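Local coordinates for putative cell adhesion protein (Parabacteroides distasonis, PDB 3LIU) that probably serves as a FimA/Mfa1-family fimbrillin, a pilus building block thought to support adhesion of this gut bacterium, at residues Thr71-Pro76 / Ile144-Glu149; Val150-Val155 / Ser159-Tyr164; Asn279-Val284 / Asn357-Ile362; Ala304-Leu309 / Lys351-Arg356. All coordinates share one frame; numbering follows the deposited sequence.

Contact 1 (Thr71-Pro76 / Ile144-Glu149); sequences TKDVGP and IGYDDE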
# COMPACT_ATOMS: atom_id res chain seq x y z
N THR A 71 -4.75 -16.26 -16.93
CA THR A 71 -5.83 -15.93 -15.99
C THR A 71 -5.81 -16.99 -14.89
O THR A 71 -5.19 -18.05 -15.05
CB THR A 71 -7.21 -15.96 -16.65
OG1 THR A 71 -7.51 -17.28 -17.14
CG2 THR A 71 -7.26 -15.00 -17.79
N LYS A 72 -6.47 -16.70 -13.77
CA LYS A 72 -6.68 -17.72 -12.75
C LYS A 72 -8.15 -17.80 -12.44
O LYS A 72 -8.84 -16.79 -12.56
CB LYS A 72 -5.89 -17.38 -11.50
CG LYS A 72 -4.40 -17.29 -11.74
CD LYS A 72 -3.65 -17.38 -10.45
CE LYS A 72 -2.64 -18.48 -10.49
NZ LYS A 72 -1.99 -18.59 -9.16
N ASP A 73 -8.61 -18.98 -12.04
CA ASP A 73 -10.04 -19.28 -11.88
C ASP A 73 -10.34 -19.70 -10.46
O ASP A 73 -9.48 -20.25 -9.77
CB ASP A 73 -10.43 -20.44 -12.84
CG ASP A 73 -10.16 -20.10 -14.31
OD1 ASP A 73 -10.45 -18.94 -14.70
OD2 ASP A 73 -9.63 -20.94 -15.07
N VAL A 74 -11.59 -19.46 -10.05
CA VAL A 74 -12.14 -20.09 -8.85
C VAL A 74 -13.26 -21.00 -9.34
O VAL A 74 -14.17 -20.55 -10.02
CB VAL A 74 -12.66 -19.05 -7.81
CG1 VAL A 74 -13.72 -18.15 -8.42
CG2 VAL A 74 -13.20 -19.75 -6.58
N GLY A 75 -13.17 -22.28 -8.99
CA GLY A 75 -14.01 -23.35 -9.55
C GLY A 75 -15.45 -23.17 -9.18
O GLY A 75 -15.76 -22.37 -8.30
N PRO A 76 -16.35 -23.90 -9.87
CA PRO A 76 -17.76 -23.66 -9.67
C PRO A 76 -18.14 -23.71 -8.22
O PRO A 76 -17.65 -24.56 -7.49
CB PRO A 76 -18.42 -24.80 -10.44
CG PRO A 76 -17.53 -25.00 -11.57
CD PRO A 76 -16.13 -24.88 -10.95
N ILE A 144 -18.15 -15.57 -14.70
CA ILE A 144 -17.71 -14.19 -14.66
C ILE A 144 -16.25 -14.13 -15.05
O ILE A 144 -15.36 -14.65 -14.35
CB ILE A 144 -17.92 -13.56 -13.28
CG1 ILE A 144 -19.42 -13.58 -12.94
CG2 ILE A 144 -17.32 -12.13 -13.24
CD1 ILE A 144 -19.76 -13.07 -11.52
N GLY A 145 -16.01 -13.48 -16.18
CA GLY A 145 -14.66 -13.24 -16.66
C GLY A 145 -14.16 -14.19 -17.73
O GLY A 145 -12.97 -14.15 -18.06
N TYR A 146 -15.04 -15.01 -18.30
CA TYR A 146 -14.63 -16.06 -19.24
C TYR A 146 -14.85 -15.68 -20.70
O TYR A 146 -14.55 -16.47 -21.59
CB TYR A 146 -15.37 -17.35 -18.93
CG TYR A 146 -14.87 -18.08 -17.74
CD1 TYR A 146 -15.18 -17.66 -16.44
CD2 TYR A 146 -14.10 -19.23 -17.89
CE1 TYR A 146 -14.73 -18.37 -15.34
CE2 TYR A 146 -13.65 -19.94 -16.79
CZ TYR A 146 -13.95 -19.50 -15.52
OH TYR A 146 -13.49 -20.23 -14.45
N ASP A 147 -15.40 -14.50 -20.95
CA ASP A 147 -15.58 -14.03 -22.32
C ASP A 147 -15.70 -12.52 -22.32
O ASP A 147 -15.92 -11.91 -21.27
CB ASP A 147 -16.83 -14.64 -22.91
CG ASP A 147 -16.78 -14.73 -24.42
OD1 ASP A 147 -15.77 -14.32 -25.02
OD2 ASP A 147 -17.77 -15.22 -24.98
N ASP A 148 -15.57 -11.92 -23.50
CA ASP A 148 -15.66 -10.45 -23.62
C ASP A 148 -17.05 -10.01 -24.10
O ASP A 148 -17.25 -8.92 -24.64
CB ASP A 148 -14.54 -9.90 -24.51
CG ASP A 148 -14.56 -10.47 -25.90
OD1 ASP A 148 -15.55 -11.11 -26.29
OD2 ASP A 148 -13.56 -10.25 -26.63
N GLU A 149 -18.05 -10.84 -23.86
CA GLU A 149 -19.41 -10.48 -24.21
C GLU A 149 -20.32 -11.33 -23.32
O GLU A 149 -19.93 -12.40 -22.94
CB GLU A 149 -19.58 -10.81 -25.67
CG GLU A 149 -20.67 -10.12 -26.37
CD GLU A 149 -20.58 -10.34 -27.85
OE1 GLU A 149 -20.77 -11.49 -28.30
OE2 GLU A 149 -20.28 -9.37 -28.57

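Contact 2 (Val150-Val155 / Ser159-Tyr164); sequences VGDITV and SGKEVY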
# COMPACT_ATOMS: atom_id res chain seq x y z
N VAL A 150 -21.51 -10.83 -22.97
CA VAL A 150 -22.48 -11.62 -22.20
C VAL A 150 -23.13 -12.64 -23.15
O VAL A 150 -23.38 -12.34 -24.31
CB VAL A 150 -23.53 -10.68 -21.53
CG1 VAL A 150 -24.65 -11.45 -20.93
CG2 VAL A 150 -22.85 -9.85 -20.47
N GLY A 151 -23.37 -13.86 -22.69
CA GLY A 151 -24.02 -14.84 -23.53
C GLY A 151 -23.63 -16.27 -23.25
O GLY A 151 -22.77 -16.56 -22.41
N ASP A 152 -24.26 -17.18 -23.98
CA ASP A 152 -24.08 -18.59 -23.70
C ASP A 152 -22.71 -19.02 -24.16
O ASP A 152 -22.32 -18.71 -25.26
CB ASP A 152 -25.22 -19.40 -24.32
CG ASP A 152 -26.58 -19.04 -23.74
OD1 ASP A 152 -26.62 -18.41 -22.65
OD2 ASP A 152 -27.61 -19.35 -24.36
N ILE A 153 -21.95 -19.66 -23.30
CA ILE A 153 -20.64 -20.16 -23.66
C ILE A 153 -20.47 -21.56 -23.11
O ILE A 153 -21.31 -22.03 -22.32
CB ILE A 153 -19.50 -19.24 -23.17
CG1 ILE A 153 -19.38 -19.27 -21.63
CG2 ILE A 153 -19.71 -17.83 -23.71
CD1 ILE A 153 -18.12 -18.55 -21.10
N THR A 154 -19.41 -22.23 -23.55
CA THR A 154 -19.03 -23.53 -22.98
C THR A 154 -17.57 -23.51 -22.59
O THR A 154 -16.71 -23.04 -23.34
CB THR A 154 -19.34 -24.71 -23.93
OG1 THR A 154 -20.75 -24.84 -24.05
CG2 THR A 154 -18.78 -26.03 -23.39
N VAL A 155 -17.31 -23.96 -21.37
CA VAL A 155 -15.99 -23.97 -20.82
C VAL A 155 -15.76 -25.40 -20.31
O VAL A 155 -16.52 -25.91 -19.46
CB VAL A 155 -15.85 -22.90 -19.72
CG1 VAL A 155 -14.42 -22.82 -19.22
CG2 VAL A 155 -16.32 -21.55 -20.25
N SER A 159 -21.50 -26.15 -20.31
CA SER A 159 -22.10 -25.01 -20.94
C SER A 159 -22.81 -24.19 -19.85
O SER A 159 -23.19 -24.71 -18.81
CB SER A 159 -23.07 -25.42 -22.05
OG SER A 159 -24.35 -25.65 -21.51
N GLY A 160 -22.92 -22.90 -20.10
CA GLY A 160 -23.54 -21.99 -19.15
C GLY A 160 -23.66 -20.61 -19.76
O GLY A 160 -23.94 -20.47 -20.95
N LYS A 161 -23.46 -19.58 -18.96
CA LYS A 161 -23.68 -18.22 -19.45
C LYS A 161 -22.71 -17.27 -18.80
O LYS A 161 -22.60 -17.26 -17.56
CB LYS A 161 -25.09 -17.77 -19.14
CG LYS A 161 -25.50 -16.50 -19.90
CD LYS A 161 -26.77 -15.91 -19.31
CE LYS A 161 -27.35 -14.85 -20.21
NZ LYS A 161 -27.98 -13.79 -19.42
N GLU A 162 -21.99 -16.52 -19.62
CA GLU A 162 -21.18 -15.41 -19.14
C GLU A 162 -22.14 -14.24 -18.80
O GLU A 162 -22.95 -13.81 -19.62
CB GLU A 162 -20.16 -14.99 -20.19
CG GLU A 162 -19.37 -13.72 -19.85
CD GLU A 162 -18.46 -13.92 -18.67
OE1 GLU A 162 -17.86 -15.01 -18.54
OE2 GLU A 162 -18.32 -12.96 -17.87
N VAL A 163 -22.05 -13.78 -17.56
CA VAL A 163 -23.00 -12.81 -17.04
C VAL A 163 -22.37 -11.45 -16.76
O VAL A 163 -23.07 -10.50 -16.45
CB VAL A 163 -23.73 -13.34 -15.78
CG1 VAL A 163 -24.49 -14.62 -16.10
CG2 VAL A 163 -22.77 -13.54 -14.60
N TYR A 164 -21.06 -11.34 -16.91
CA TYR A 164 -20.33 -10.09 -16.70
C TYR A 164 -19.81 -9.57 -18.04
O TYR A 164 -20.09 -8.42 -18.40
CB TYR A 164 -19.16 -10.32 -15.74
CG TYR A 164 -18.08 -9.26 -15.69
CD1 TYR A 164 -18.31 -8.01 -15.12
CD2 TYR A 164 -16.80 -9.54 -16.14
CE1 TYR A 164 -17.30 -7.03 -15.05
CE2 TYR A 164 -15.77 -8.58 -16.05
CZ TYR A 164 -16.03 -7.33 -15.50
OH TYR A 164 -15.04 -6.37 -15.43

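Contact 3 (Asn279-Val284 / Asn357-Ile362); sequences NHEFYV and NYKYEI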
# COMPACT_ATOMS: atom_id res chain seq x y z
N ASN A 279 16.70 1.05 -3.65
CA ASN A 279 15.73 0.30 -4.38
C ASN A 279 14.98 -0.79 -3.59
O ASN A 279 14.22 -1.51 -4.16
CB ASN A 279 16.36 -0.25 -5.66
CG ASN A 279 16.93 0.87 -6.53
OD1 ASN A 279 18.07 0.82 -6.97
ND2 ASN A 279 16.15 1.90 -6.74
N HIS A 280 15.18 -0.90 -2.29
CA HIS A 280 14.42 -1.84 -1.52
C HIS A 280 12.99 -1.30 -1.38
O HIS A 280 12.77 -0.15 -0.95
CB HIS A 280 15.03 -2.03 -0.14
CG HIS A 280 14.21 -2.90 0.75
ND1 HIS A 280 14.26 -4.28 0.67
CD2 HIS A 280 13.27 -2.60 1.67
CE1 HIS A 280 13.42 -4.78 1.55
NE2 HIS A 280 12.80 -3.79 2.16
N GLU A 281 12.02 -2.12 -1.73
CA GLU A 281 10.63 -1.66 -1.70
C GLU A 281 9.98 -1.91 -0.34
O GLU A 281 10.16 -3.00 0.21
CB GLU A 281 9.81 -2.34 -2.79
CG GLU A 281 10.15 -1.84 -4.17
CD GLU A 281 9.42 -2.59 -5.28
OE1 GLU A 281 8.18 -2.82 -5.19
OE2 GLU A 281 10.10 -2.94 -6.24
N PHE A 282 9.27 -0.90 0.19
CA PHE A 282 8.51 -1.02 1.42
C PHE A 282 7.04 -0.96 1.03
O PHE A 282 6.66 -0.10 0.26
CB PHE A 282 8.79 0.19 2.35
CG PHE A 282 10.22 0.26 2.86
CD1 PHE A 282 10.66 -0.58 3.88
CD2 PHE A 282 11.13 1.13 2.29
CE1 PHE A 282 12.00 -0.50 4.36
CE2 PHE A 282 12.45 1.19 2.76
CZ PHE A 282 12.87 0.38 3.80
N TYR A 283 6.23 -1.82 1.65
CA TYR A 283 4.83 -1.89 1.40
C TYR A 283 4.04 -1.26 2.54
O TYR A 283 4.27 -1.55 3.72
CB TYR A 283 4.37 -3.35 1.22
CG TYR A 283 5.07 -4.15 0.16
CD1 TYR A 283 5.39 -3.57 -1.09
CD2 TYR A 283 5.42 -5.48 0.37
CE1 TYR A 283 6.06 -4.29 -2.06
CE2 TYR A 283 6.05 -6.21 -0.61
CZ TYR A 283 6.36 -5.62 -1.83
OH TYR A 283 7.01 -6.34 -2.80
N VAL A 284 3.07 -0.43 2.16
CA VAL A 284 2.31 0.35 3.13
C VAL A 284 0.89 0.41 2.61
O VAL A 284 0.65 0.16 1.41
CB VAL A 284 2.89 1.82 3.30
CG1 VAL A 284 4.29 1.82 3.85
CG2 VAL A 284 2.86 2.60 1.99
N ASN A 357 -1.54 0.75 -5.05
CA ASN A 357 -1.14 0.16 -6.32
C ASN A 357 -0.29 1.08 -7.21
O ASN A 357 -0.37 1.02 -8.43
CB ASN A 357 -2.38 -0.33 -7.09
CG ASN A 357 -2.03 -1.44 -8.08
OD1 ASN A 357 -1.29 -2.36 -7.76
ND2 ASN A 357 -2.56 -1.35 -9.27
N TYR A 358 0.47 1.95 -6.55
CA TYR A 358 1.49 2.78 -7.18
C TYR A 358 2.82 2.49 -6.56
O TYR A 358 2.91 2.11 -5.41
CB TYR A 358 1.21 4.28 -6.97
CG TYR A 358 0.02 4.81 -7.72
CD1 TYR A 358 0.07 5.02 -9.10
CD2 TYR A 358 -1.17 5.09 -7.06
CE1 TYR A 358 -1.04 5.53 -9.78
CE2 TYR A 358 -2.28 5.55 -7.73
CZ TYR A 358 -2.20 5.79 -9.09
OH TYR A 358 -3.30 6.28 -9.73
N LYS A 359 3.87 2.67 -7.36
CA LYS A 359 5.22 2.57 -6.90
C LYS A 359 5.73 4.00 -6.80
O LYS A 359 5.56 4.79 -7.73
CB LYS A 359 6.08 1.83 -7.90
CG LYS A 359 5.81 0.37 -7.99
CD LYS A 359 7.06 -0.32 -8.47
CE LYS A 359 6.89 -1.78 -8.43
NZ LYS A 359 8.20 -2.50 -8.48
N TYR A 360 6.32 4.30 -5.66
CA TYR A 360 6.92 5.59 -5.36
C TYR A 360 8.43 5.42 -5.39
O TYR A 360 9.00 4.55 -4.68
CB TYR A 360 6.46 6.05 -3.97
CG TYR A 360 5.03 6.42 -3.92
CD1 TYR A 360 4.05 5.45 -3.85
CD2 TYR A 360 4.63 7.75 -3.93
CE1 TYR A 360 2.70 5.80 -3.80
CE2 TYR A 360 3.30 8.10 -3.88
CZ TYR A 360 2.33 7.14 -3.85
OH TYR A 360 1.00 7.51 -3.82
N GLU A 361 9.08 6.17 -6.28
CA GLU A 361 10.53 6.14 -6.44
C GLU A 361 11.06 7.49 -6.02
O GLU A 361 10.79 8.50 -6.69
CB GLU A 361 10.92 5.86 -7.88
CG GLU A 361 10.39 4.55 -8.41
CD GLU A 361 11.07 3.34 -7.80
OE1 GLU A 361 12.16 3.50 -7.21
OE2 GLU A 361 10.50 2.24 -7.90
N ILE A 362 11.77 7.52 -4.87
CA ILE A 362 12.24 8.77 -4.23
C ILE A 362 13.75 8.95 -4.47
O ILE A 362 14.54 8.05 -4.20
CB ILE A 362 11.92 8.74 -2.70
CG1 ILE A 362 10.40 8.56 -2.51
CG2 ILE A 362 12.48 9.99 -2.00
CD1 ILE A 362 9.93 8.46 -1.12
O HOH W 1 13.67 1.70 -6.70

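Contact 4 (Ala304-Leu309 / Lys351-Arg356); sequences ANHTLL and KFYVQR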
# COMPACT_ATOMS: atom_id res chain seq x y z
N ALA A 304 3.64 15.38 10.05
CA ALA A 304 2.87 14.56 11.02
C ALA A 304 1.37 14.53 10.67
O ALA A 304 0.75 15.61 10.59
CB ALA A 304 3.02 15.16 12.42
N ASN A 305 0.75 13.36 10.44
CA ASN A 305 1.37 12.02 10.41
C ASN A 305 1.18 11.43 9.02
O ASN A 305 0.63 10.34 8.82
CB ASN A 305 0.79 11.06 11.47
CG ASN A 305 1.55 11.09 12.82
OD1 ASN A 305 2.54 11.83 12.98
ND2 ASN A 305 1.07 10.27 13.82
N HIS A 306 1.64 12.18 8.04
CA HIS A 306 1.81 11.63 6.71
C HIS A 306 2.94 10.65 6.74
O HIS A 306 3.85 10.78 7.56
CB HIS A 306 2.14 12.76 5.75
CG HIS A 306 0.97 13.63 5.47
ND1 HIS A 306 -0.15 13.15 4.82
CD2 HIS A 306 0.73 14.93 5.75
CE1 HIS A 306 -1.03 14.13 4.70
NE2 HIS A 306 -0.53 15.21 5.28
N THR A 307 2.87 9.66 5.86
CA THR A 307 3.91 8.65 5.78
C THR A 307 5.22 9.29 5.33
O THR A 307 5.23 10.07 4.36
CB THR A 307 3.49 7.56 4.80
OG1 THR A 307 2.29 6.98 5.28
CG2 THR A 307 4.53 6.48 4.64
N LEU A 308 6.29 8.98 6.07
CA LEU A 308 7.62 9.55 5.83
C LEU A 308 8.54 8.44 5.38
O LEU A 308 8.46 7.31 5.90
CB LEU A 308 8.23 10.18 7.12
CG LEU A 308 7.38 11.19 7.89
CD1 LEU A 308 8.07 11.69 9.16
CD2 LEU A 308 6.94 12.39 7.04
N LEU A 309 9.42 8.79 4.44
CA LEU A 309 10.63 8.08 4.21
C LEU A 309 11.76 8.87 4.83
O LEU A 309 11.97 10.06 4.53
CB LEU A 309 10.88 7.81 2.70
CG LEU A 309 12.17 7.01 2.46
CD1 LEU A 309 12.03 5.96 1.37
CD2 LEU A 309 13.38 7.91 2.18
N LYS A 351 -0.03 17.13 -2.99
CA LYS A 351 -0.88 16.45 -2.01
C LYS A 351 -1.42 15.11 -2.50
O LYS A 351 -2.48 14.72 -2.11
CB LYS A 351 -2.01 17.39 -1.54
CG LYS A 351 -1.47 18.64 -0.82
CD LYS A 351 -2.55 19.65 -0.49
CE LYS A 351 -1.97 21.02 -0.11
NZ LYS A 351 -0.92 20.94 0.97
N PHE A 352 -0.66 14.41 -3.33
CA PHE A 352 -1.02 13.06 -3.78
C PHE A 352 -0.88 12.07 -2.61
O PHE A 352 -1.69 11.14 -2.45
CB PHE A 352 -0.07 12.66 -4.92
CG PHE A 352 -0.56 11.52 -5.74
CD1 PHE A 352 -1.49 11.74 -6.76
CD2 PHE A 352 -0.08 10.24 -5.51
CE1 PHE A 352 -1.95 10.67 -7.52
CE2 PHE A 352 -0.52 9.18 -6.25
CZ PHE A 352 -1.46 9.38 -7.26
N TYR A 353 0.20 12.22 -1.84
CA TYR A 353 0.49 11.33 -0.72
C TYR A 353 0.49 9.85 -1.17
O TYR A 353 0.96 9.54 -2.27
CB TYR A 353 -0.43 11.66 0.49
CG TYR A 353 -0.19 13.07 1.00
CD1 TYR A 353 1.06 13.44 1.47
CD2 TYR A 353 -1.19 14.04 0.98
CE1 TYR A 353 1.31 14.72 1.93
CE2 TYR A 353 -0.95 15.33 1.44
CZ TYR A 353 0.31 15.65 1.90
OH TYR A 353 0.61 16.90 2.36
N VAL A 354 -0.00 8.94 -0.34
CA VAL A 354 0.19 7.52 -0.55
C VAL A 354 -1.12 6.83 -0.91
O VAL A 354 -2.02 6.70 -0.08
CB VAL A 354 0.83 6.84 0.70
CG1 VAL A 354 1.05 5.35 0.47
CG2 VAL A 354 2.14 7.55 1.08
N GLN A 355 -1.20 6.37 -2.16
CA GLN A 355 -2.40 5.75 -2.68
C GLN A 355 -2.03 4.38 -3.21
O GLN A 355 -0.88 4.13 -3.58
CB GLN A 355 -3.02 6.60 -3.78
CG GLN A 355 -3.38 7.99 -3.34
CD GLN A 355 -4.01 8.79 -4.49
OE1 GLN A 355 -4.69 8.24 -5.32
NE2 GLN A 355 -3.77 10.09 -4.53
N ARG A 356 -3.04 3.51 -3.25
CA ARG A 356 -2.85 2.08 -3.51
C ARG A 356 -2.33 1.80 -4.94
O ARG A 356 -2.66 2.51 -5.88
CB ARG A 356 -4.18 1.36 -3.30
CG ARG A 356 -5.22 1.72 -4.42
CD ARG A 356 -6.65 1.29 -4.08
NE ARG A 356 -6.80 -0.13 -4.21
CZ ARG A 356 -7.96 -0.77 -4.41
NH1 ARG A 356 -9.11 -0.14 -4.46
NH2 ARG A 356 -7.94 -2.10 -4.53
O HOH W 2 -1.09 18.05 4.90

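Contact 1 (Thr71-Pro76 / Ile144-Glu149)
Asp73 and Tyr146 make a small polar surface contact between the strand 71-80 and the loop that leaves strand 141-144, inside the FimA-family region. The backbones keep well apart, CA of Asp73 lying 9.0 Å from CA of Gly145, and two side chains span the distance. Tyr146 carries its CG anti to the carbonyl carbon (chi1 -76°), which sends the ring out of the loop with its hydroxyl leading. OH of Tyr146 comes to 3.3 Å from OD1 of Asp73, and CZ of the ring lies 3.6 Å from the same oxygen, which meets the ring obliquely. The carboxylate and ring planes are only 20° apart, so the two flat groups are nearly aligned. The other carboxylate oxygen of Asp73, OD2, accepts a hydrogen bond from Asn67 ND2, and this bond should limit the turning of the carboxylate. Replacing Asp73 by an alanine would probably leave the Asn67 amide without its acceptor and the Tyr146 hydroxyl facing a gap. Strand 16-24 lies between the two elements: it pairs antiparallel with strand 71-80 and parallel with strand 141-144, while Asp73 rests on its Ala22; on the other side of the tyrosine are Ile153 and Val155 of strand 151-155.

Contact 2 (Val150-Val155 / Ser159-Tyr164)
Gly151 and Glu162 face each other as an antiparallel hydrogen-bonded pair, Gly151 N giving to Glu162 O at 3.1 Å and Glu162 N to Gly151 O at 2.9 Å. The next such pair is Ile153 with Gly160. Gly160 N meets Ile153 O at 2.9 Å, nearly in line with the carbonyl, whereas Ile153 N approaches Gly160 O from well above the carbonyl plane and is longer, 3.2 Å. This is a strongly twisted beta hairpin, its strands running at 133° to each other. On the face of Asp152 and Thr154, OD1 of Asp152 lies 3.5 Å from CG of Lys161, touching the aliphatic chain. The charged ends stay apart, Asp152 OD1 lying 5.8 Å from Lys161 NZ. Thr154 OG1 comes close to CB of Ser159, at 3.1 Å. On the other face CD1 of Ile153 packs 4.2 Å from CB of Glu162. Gly151 adopts backbone angles (phi 150°) at which a side chain would be jammed against the preceding carbonyl oxygen. Farther out, the Glu162 chain bends at chi2 (67°), which carries its carboxylate away from the hairpin to bind backbone amides: OE1 takes Tyr146 N, and OE2 takes Gly145 N and Gly165 N, with a weak bond from Tyr164 N. Beyond the hairpin, strand 158-162 pairs in parallel with strand 141-144, and Val163 and Tyr164 lean on strand 127-136.

Contact 3 (Asn279-Val284 / Asn357-Ile362)
Glu281 and Lys359 form a salt bridge that spans a beta-sheet strand. The sheet belongs to a fold of the FimA/Mfa1 family: strand 282-284 pairs antiparallel with strand 172-185, strand 358-366 pairs parallel with it, and the two charged side chains reach toward each other across that strand from CA atoms 8.6 Å apart. Both side chains begin alike, CG lying beside the backbone N. Beyond CG each is extended: Glu281 has chi2 175°, and Lys359 runs straight to its amine, with chi3 174°, so the groups cross at their ends and the long chains need no kink. NZ of Lys359 meets OE2 of Glu281 at 3.0 Å from above the carboxylate plane, and CE of Lys359 passes 3.6 Å from OE1 of Glu281. That other oxygen, OE1, is hydrogen-bonded to OG of Ser177. A lysine in place of Glu281 would probably strand the Lys359 amine beside a like charge and deprive Ser177 of a hydrogen-bond partner. Nearby, Asn279 ND2 and Glu361 OE1 lie 4.3 Å apart. A water modelled between them sits too near both to be trusted, and Glu361 has a second conformer, so that bridge is doubtful. Lys359 also touches Trp392, and its side chain meets Ser177 of the central strand. Its amine stays close to the serine-bound oxygen as well, Lys359 NZ lying 3.3 Å from Glu281 OE1.

Contact 4 (Ala304-Leu309 / Lys351-Arg356)
The backbones of His306 and Tyr353 run past each other with CA atoms 7.6 Å apart, those of Thr307 and Val354 at 7.4 Å, and all four CA-CB bonds aim toward the opposite segment. The histidine and tyrosine rings fill the space as a face-to-face stack, centroids 3.8 Å apart and planes at 8°. CE1 of His306 stands over the centre of the tyrosine ring, 3.5 Å from CZ of Tyr353, and CE1 of Tyr353 lies in turn over the centre of the imidazole. A chi1 of -73° swings the His306 ring to the side of its own backbone N, Tyr353 does likewise, and the two flat groups are thereby brought over each other. At the far end of the stack a water links NE2 of His306, at 2.9 Å, with OH of Tyr353, at 3.3 Å. Beside the rings CB of Thr307 packs on CG2 of Val354, 4.0 Å away, and the Thr307 hydroxyl is occupied by Ser207 O. The arrangement sits between beta strands 308-319 and 193-213 on one side and strand 172-185 on the other: Thr307 opens onto strand 308-319 and touches Ile205 of strand 193-213, whereas Val354 rests on Ala176 of strand 172-185, to which Thr307 also reaches through Ile178. The loop carrying Tyr353 is itself braced from within. NE2 of Gln355 gives a nearly straight hydrogen bond (168°) to the in-plane lone pair of Phe352 O, 3.1 Å away, while the same nitrogen lies over the centre of the Phe352 ring.

In the fold
From the N terminus, contact 1 closes first, joining strand 71-80 to the loop 144-149 over 67 intervening residues. Contact 2 follows directly in series as a local hairpin with a short turn, about 10 Å from contact 1 between centres; the two touch through Glu162. The other two lie apart, centre distances from contact 1 being about 31 and 36 Å. Contact 3 closes a loop of 72 residues, and inside it the segments 304-309 and 351-356 close one of 41 residues, so contact 4 is nested within contact 3. Here Tyr360 OH of contact 3 lies 2.6 Å from Tyr353 O of contact 4, tying strand 358-366 to the preceding loop.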